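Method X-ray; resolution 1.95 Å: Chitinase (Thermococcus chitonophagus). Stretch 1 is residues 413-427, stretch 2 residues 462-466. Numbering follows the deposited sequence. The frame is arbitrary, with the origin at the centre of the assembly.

Stretch 1 413-427: FFRPGAISDEEWNAM
Stretch 2 462-466: KHWPE

This is a small, mostly apolar contact in which a loop and the helix that follows it pack against an irregular segment, burying 418 Å² and adding one weak hydrogen bond and a water bridge.

In the first stretch, Phe-414 has a positive phi (70/163), and a type II turn runs from Arg-415 to Ala-418, closed by Ala-418 N to Arg-415 O at 3.2 Å. Gly-417 suits the turn because its phi/psi of 106/-11 would jam a CB against the preceding carbonyl. Ser-420 (chi1 p) caps the helix beginning at Asp-421: its OG accepts from Glu-423 N at 3.1 Å, while Ser-420 N donates to Glu-423 OE2 at 2.8 Å.

The CA atoms pair as Ala-418 with Pro-465 (6.9 Å), Ile-419 with Trp-464 (7.0 Å) and Met-427 with His-463 (5.8 Å), so the second stretch runs counter to the first.

Trp-464 (chi1 m, chi2 18°) is buried and offers both a broad face and a polar edge. Phe-414 (chi1 m) turns its edge to that face, CZ lying 3.5 Å from Trp-464 CE3, with planes at 84° and six-membered-ring centroids 5.0 Å apart. Over the indole face, too, Ile-419 CD1 approaches Trp-464 CD1 at 4.1 Å; its m,t rotamer also leaves CG1 3.8 Å from Pro-465 CD. The compact proline ring further meets Ala-418, whose O is 3.7 Å from Pro-465 CG.

Met-427 (t, t, p) brings SD to the indole edge, where Trp-464 NE1 donates a weak hydrogen bond of 3.3 Å at 141°. A flexible thioether can thus meet the buried N-H without a charge. Met-427 CA sits 3.6 Å from the His-463 ring centroid, almost on its normal, a CH-pi contact. His-463 (chi1 m) points toward the helix, and a water joins its ND1 (3.0 Å from the water O) to Glu-423 O (3.3 Å from the same O).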

ATOM      1  N   PHE A 413       3.975   9.245  16.337  1.00 26.70           N
ATOM      2  CA  PHE A 413       4.209  10.159  15.223  1.00 26.87           C
ATOM      3  C   PHE A 413       5.548  10.907  15.302  1.00 30.70           C
ATOM      4  O   PHE A 413       6.184  10.954  16.351  1.00 31.11           O
ATOM      5  CB  PHE A 413       3.018  11.137  15.116  1.00 27.87           C
ATOM      6  CG  PHE A 413       1.699  10.413  14.867  1.00 22.47           C
ATOM      7  CD1 PHE A 413       1.470   9.755  13.654  1.00 26.54           C
ATOM      8  CD2 PHE A 413       0.740  10.374  15.828  1.00 24.15           C
ATOM      9  CE1 PHE A 413       0.285   9.082  13.408  1.00 25.63           C
ATOM     10  CE2 PHE A 413      -0.475   9.717  15.609  1.00 27.08           C
ATOM     11  CZ  PHE A 413      -0.711   9.034  14.420  1.00 22.92           C
ATOM     12  N   PHE A 414       5.965  11.448  14.156  1.00 27.77           N
ATOM     13  CA  PHE A 414       7.277  12.102  13.989  1.00 31.39           C
ATOM     14  C   PHE A 414       8.366  11.067  14.036  1.00 39.30           C
ATOM     15  O   PHE A 414       8.185   9.927  14.497  1.00 33.47           O
ATOM     16  CB  PHE A 414       7.550  13.193  15.037  1.00 26.18           C
ATOM     17  CG  PHE A 414       6.527  14.290  15.054  1.00 29.64           C
ATOM     18  CD1 PHE A 414       6.566  15.295  14.114  1.00 30.90           C
ATOM     19  CD2 PHE A 414       5.550  14.329  16.041  1.00 30.93           C
ATOM     20  CE1 PHE A 414       5.606  16.340  14.129  1.00 32.88           C
ATOM     21  CE2 PHE A 414       4.595  15.339  16.078  1.00 32.89           C
ATOM     22  CZ  PHE A 414       4.619  16.356  15.115  1.00 29.22           C
ATOM     23  N   ARG A 415       9.502  11.494  13.544  1.00 36.10           N
ATOM     24  CA  ARG A 415      10.701  10.685  13.357  1.00 38.20           C
ATOM     25  C   ARG A 415      11.744  11.306  14.286  1.00 35.77           C
ATOM     26  O   ARG A 415      11.678  12.500  14.576  1.00 42.73           O
ATOM     27  CB  ARG A 415      11.054  10.730  11.847  1.00 41.79           C
ATOM     28  CG  ARG A 415      12.221  10.021  11.304  1.00 48.51           C
ATOM     29  CD  ARG A 415      12.197  10.079   9.767  1.00 40.31           C
ATOM     30  NE  ARG A 415      11.129   9.219   9.247  1.00 42.45           N
ATOM     31  CZ  ARG A 415      11.314   8.037   8.680  1.00 47.94           C
ATOM     32  NH1 ARG A 415      12.547   7.555   8.504  1.00 45.52           N
ATOM     33  NH2 ARG A 415      10.254   7.333   8.289  1.00 42.76           N
ATOM     34  N   PRO A 416      12.689  10.508  14.803  1.00 42.75           N
ATOM     35  CA  PRO A 416      13.756  11.097  15.608  1.00 42.28           C
ATOM     36  C   PRO A 416      14.476  12.221  14.876  1.00 36.05           C
ATOM     37  O   PRO A 416      14.860  12.036  13.723  1.00 44.19           O
ATOM     38  CB  PRO A 416      14.714   9.918  15.837  1.00 46.84           C
ATOM     39  CG  PRO A 416      13.844   8.720  15.746  1.00 49.02           C
ATOM     40  CD  PRO A 416      12.843   9.049  14.677  1.00 45.31           C
ATOM     41  N   GLY A 417      14.678  13.344  15.551  1.00 41.50           N
ATOM     42  CA  GLY A 417      15.375  14.461  14.949  1.00 44.70           C
ATOM     43  C   GLY A 417      14.428  15.580  14.592  1.00 50.01           C
ATOM     44  O   GLY A 417      14.855  16.673  14.220  1.00 49.36           O
ATOM     45  N   ALA A 418      13.126  15.318  14.661  1.00 43.19           N
ATOM     46  CA  ALA A 418      12.189  16.365  14.300  1.00 38.57           C
ATOM     47  C   ALA A 418      12.003  17.304  15.466  1.00 42.04           C
ATOM     48  O   ALA A 418      11.953  18.509  15.296  1.00 39.46           O
ATOM     49  CB  ALA A 418      10.833  15.780  13.860  1.00 37.21           C
ATOM     50  N   ILE A 419      11.818  16.739  16.650  1.00 40.60           N
ATOM     51  CA  ILE A 419      11.624  17.529  17.850  1.00 35.69           C
ATOM     52  C   ILE A 419      12.555  16.923  18.915  1.00 47.04           C
ATOM     53  O   ILE A 419      12.422  15.739  19.245  1.00 41.71           O
ATOM     54  CB  ILE A 419      10.162  17.490  18.346  1.00 42.83           C
ATOM     55  CG1 ILE A 419       9.174  17.829  17.213  1.00 31.58           C
ATOM     56  CG2 ILE A 419       9.981  18.415  19.585  1.00 38.43           C
ATOM     57  CD1 ILE A 419       7.694  17.755  17.626  1.00 34.94           C
ATOM     58  N   SER A 420      13.518  17.698  19.422  1.00 49.27           N
ATOM     59  CA  SER A 420      14.461  17.148  20.417  1.00 49.44           C
ATOM     60  C   SER A 420      13.781  16.916  21.746  1.00 43.96           C
ATOM     61  O   SER A 420      12.689  17.450  21.988  1.00 40.86           O
ATOM     62  CB  SER A 420      15.645  18.086  20.625  1.00 50.56           C
ATOM     63  OG  SER A 420      15.209  19.288  21.239  1.00 48.11           O
ATOM     64  N   ASP A 421      14.437  16.170  22.635  1.00 49.29           N
ATOM     65  CA  ASP A 421      13.888  15.954  23.982  1.00 49.70           C
ATOM     66  C   ASP A 421      13.660  17.275  24.700  1.00 49.05           C
ATOM     67  O   ASP A 421      12.638  17.468  25.357  1.00 45.99           O
ATOM     68  CB  ASP A 421      14.800  15.060  24.810  1.00 55.47           C
ATOM     69  CG  ASP A 421      14.812  13.640  24.307  1.00 66.52           C
ATOM     70  OD1 ASP A 421      14.724  13.475  23.076  1.00 70.04           O
ATOM     71  OD2 ASP A 421      14.879  12.689  25.119  1.00 70.08           O
ATOM     72  N   GLU A 422      14.592  18.202  24.524  1.00 52.74           N
ATOM     73  CA  GLU A 422      14.527  19.477  25.219  1.00 53.60           C
ATOM     74  C   GLU A 422      13.358  20.285  24.713  1.00 51.01           C
ATOM     75  O   GLU A 422      12.665  20.939  25.497  1.00 44.81           O
ATOM     76  CB  GLU A 422      15.815  20.282  25.033  1.00 63.05           C
ATOM     77  CG  GLU A 422      17.055  19.664  25.664  1.00 84.71           C
ATOM     78  CD  GLU A 422      18.313  20.485  25.391  1.00104.34           C
ATOM     79  OE1 GLU A 422      18.195  21.564  24.754  1.00103.31           O
ATOM     80  OE2 GLU A 422      19.411  20.048  25.814  1.00104.54           O
ATOM     81  N   GLU A 423      13.184  20.271  23.390  1.00 45.77           N
ATOM     82  CA  GLU A 423      12.054  20.932  22.754  1.00 43.36           C
ATOM     83  C   GLU A 423      10.747  20.308  23.242  1.00 34.61           C
ATOM     84  O   GLU A 423       9.817  21.028  23.638  1.00 37.69           O
ATOM     85  CB  GLU A 423      12.185  20.848  21.227  1.00 48.85           C
ATOM     86  CG  GLU A 423      13.353  21.684  20.713  1.00 54.09           C
ATOM     87  CD  GLU A 423      13.755  21.440  19.235  1.00 63.49           C
ATOM     88  OE1 GLU A 423      14.369  22.372  18.672  1.00 58.01           O
ATOM     89  OE2 GLU A 423      13.494  20.352  18.641  1.00 48.45           O
ATOM     90  N   TRP A 424      10.693  18.975  23.269  1.00 39.81           N
ATOM     91  CA  TRP A 424       9.472  18.283  23.711  1.00 35.92           C
ATOM     92  C   TRP A 424       9.166  18.629  25.172  1.00 39.23           C
ATOM     93  O   TRP A 424       8.014  18.893  25.549  1.00 37.43           O
ATOM     94  CB  TRP A 424       9.588  16.759  23.526  1.00 42.48           C
ATOM     95  CG  TRP A 424       8.259  16.124  23.710  1.00 45.62           C
ATOM     96  CD1 TRP A 424       7.714  15.675  24.886  1.00 46.90           C
ATOM     97  CD2 TRP A 424       7.251  15.933  22.703  1.00 39.25           C
ATOM     98  NE1 TRP A 424       6.447  15.179  24.656  1.00 43.00           N
ATOM     99  CE2 TRP A 424       6.140  15.332  23.329  1.00 44.76           C
ATOM    100  CE3 TRP A 424       7.199  16.162  21.324  1.00 40.73           C
ATOM    101  CZ2 TRP A 424       4.977  14.987  22.625  1.00 39.78           C
ATOM    102  CZ3 TRP A 424       6.042  15.810  20.627  1.00 39.29           C
ATOM    103  CH2 TRP A 424       4.948  15.239  21.286  1.00 36.93           C
ATOM    104  N   ASN A 425      10.204  18.635  26.011  1.00 43.98           N
ATOM    105  CA  ASN A 425      10.026  18.995  27.424  1.00 39.82           C
ATOM    106  C   ASN A 425       9.572  20.413  27.584  1.00 33.70           C
ATOM    107  O   ASN A 425       8.675  20.690  28.377  1.00 35.06           O
ATOM    108  CB  ASN A 425      11.337  18.790  28.205  1.00 42.57           C
ATOM    109  CG  ASN A 425      11.701  17.340  28.318  1.00 50.11           C
ATOM    110  OD1 ASN A 425      10.831  16.469  28.262  1.00 48.54           O
ATOM    111  ND2 ASN A 425      12.988  17.060  28.461  1.00 62.59           N
ATOM    112  N   ALA A 426      10.173  21.331  26.820  1.00 36.64           N
ATOM    113  CA  ALA A 426       9.708  22.727  26.870  1.00 37.22           C
ATOM    114  C   ALA A 426       8.250  22.845  26.428  1.00 38.11           C
ATOM    115  O   ALA A 426       7.443  23.605  27.008  1.00 35.49           O
ATOM    116  CB  ALA A 426      10.596  23.624  26.002  1.00 36.40           C
ATOM    117  N   MET A 427       7.908  22.099  25.379  1.00 38.88           N
ATOM    118  CA  MET A 427       6.518  22.081  24.903  1.00 33.82           C
ATOM    119  C   MET A 427       5.567  21.613  26.018  1.00 28.48           C
ATOM    120  O   MET A 427       4.532  22.243  26.306  1.00 28.64           O
ATOM    121  CB  MET A 427       6.424  21.189  23.632  1.00 28.73           C
ATOM    122  CG  MET A 427       5.024  21.196  22.972  1.00 30.50           C
ATOM    123  SD  MET A 427       4.901  19.704  21.946  1.00 34.20           S
ATOM    124  CE  MET A 427       4.489  18.547  23.212  1.00 31.35           C
ATOM    125  N   LYS A 462       2.904  25.347  18.772  1.00 33.24           N
ATOM    126  CA  LYS A 462       3.883  26.444  18.714  1.00 33.26           C
ATOM    127  C   LYS A 462       5.272  25.855  18.758  1.00 34.83           C
ATOM    128  O   LYS A 462       6.205  26.444  18.279  1.00 36.66           O
ATOM    129  CB  LYS A 462       3.685  27.422  19.888  1.00 32.31           C
ATOM    130  CG  LYS A 462       2.464  28.336  19.784  1.00 31.67           C
ATOM    131  CD  LYS A 462       2.824  29.471  18.729  1.00 42.25           C
ATOM    132  CE  LYS A 462       1.732  30.525  18.551  1.00 40.92           C
ATOM    133  NZ  LYS A 462       2.065  31.479  17.406  1.00 48.98           N
ATOM    134  N   HIS A 463       5.445  24.696  19.360  1.00 29.97           N
ATOM    135  CA  HIS A 463       6.748  24.055  19.417  1.00 33.62           C
ATOM    136  C   HIS A 463       7.034  23.048  18.309  1.00 36.11           C
ATOM    137  O   HIS A 463       8.066  22.458  18.274  1.00 34.90           O
ATOM    138  CB  HIS A 463       6.979  23.391  20.764  1.00 31.34           C
ATOM    139  CG  HIS A 463       6.885  24.320  21.920  1.00 36.84           C
ATOM    140  ND1 HIS A 463       7.984  24.744  22.620  1.00 38.77           N
ATOM    141  CD2 HIS A 463       5.824  24.913  22.496  1.00 37.14           C
ATOM    142  CE1 HIS A 463       7.603  25.556  23.577  1.00 40.08           C
ATOM    143  NE2 HIS A 463       6.297  25.677  23.522  1.00 36.81           N
ATOM    144  N   TRP A 464       6.086  22.843  17.364  1.00 34.88           N
ATOM    145  CA  TRP A 464       6.289  21.850  16.306  1.00 30.92           C
ATOM    146  C   TRP A 464       7.046  22.436  15.103  1.00 32.54           C
ATOM    147  O   TRP A 464       6.953  23.626  14.821  1.00 33.83           O
ATOM    148  CB  TRP A 464       4.927  21.280  15.874  1.00 29.77           C
ATOM    149  CG  TRP A 464       4.266  20.379  16.900  1.00 32.18           C
ATOM    150  CD1 TRP A 464       4.550  20.289  18.236  1.00 34.55           C
ATOM    151  CD2 TRP A 464       3.187  19.457  16.659  1.00 36.75           C
ATOM    152  NE1 TRP A 464       3.714  19.379  18.843  1.00 33.37           N
ATOM    153  CE2 TRP A 464       2.873  18.847  17.891  1.00 31.24           C
ATOM    154  CE3 TRP A 464       2.448  19.097  15.511  1.00 34.26           C
ATOM    155  CZ2 TRP A 464       1.855  17.884  18.019  1.00 33.22           C
ATOM    156  CZ3 TRP A 464       1.442  18.144  15.636  1.00 32.19           C
ATOM    157  CH2 TRP A 464       1.146  17.557  16.883  1.00 29.41           C
ATOM    158  N   PRO A 465       7.797  21.600  14.377  1.00 34.04           N
ATOM    159  CA  PRO A 465       8.503  22.092  13.187  1.00 38.26           C
ATOM    160  C   PRO A 465       7.541  22.760  12.193  1.00 35.59           C
ATOM    161  O   PRO A 465       6.384  22.324  12.071  1.00 32.55           O
ATOM    162  CB  PRO A 465       9.099  20.826  12.565  1.00 35.96           C
ATOM    163  CG  PRO A 465       8.911  19.754  13.538  1.00 35.37           C
ATOM    164  CD  PRO A 465       7.867  20.137  14.518  1.00 35.63           C
ATOM    165  N   GLU A 466       8.017  23.814  11.526  1.00 35.57           N
ATOM    166  CA  GLU A 466       7.265  24.535  10.507  1.00 34.15           C
ATOM    167  C   GLU A 466       7.837  24.195   9.137  1.00 30.47           C
ATOM    168  O   GLU A 466       9.039  23.938   9.020  1.00 32.08           O
ATOM    169  CB  GLU A 466       7.328  26.048  10.765  1.00 38.99           C
ATOM    170  CG  GLU A 466       6.597  26.484  12.043  1.00 39.05           C
ATOM    171  CD  GLU A 466       5.115  26.701  11.802  1.00 43.29           C
ATOM    172  OE1 GLU A 466       4.620  26.312  10.720  1.00 45.09           O
ATOM    173  OE2 GLU A 466       4.445  27.305  12.671  1.00 50.76           O
TER
HETATM  174  O   HOH W   1      10.634  23.635  21.813  1.00 53.24           O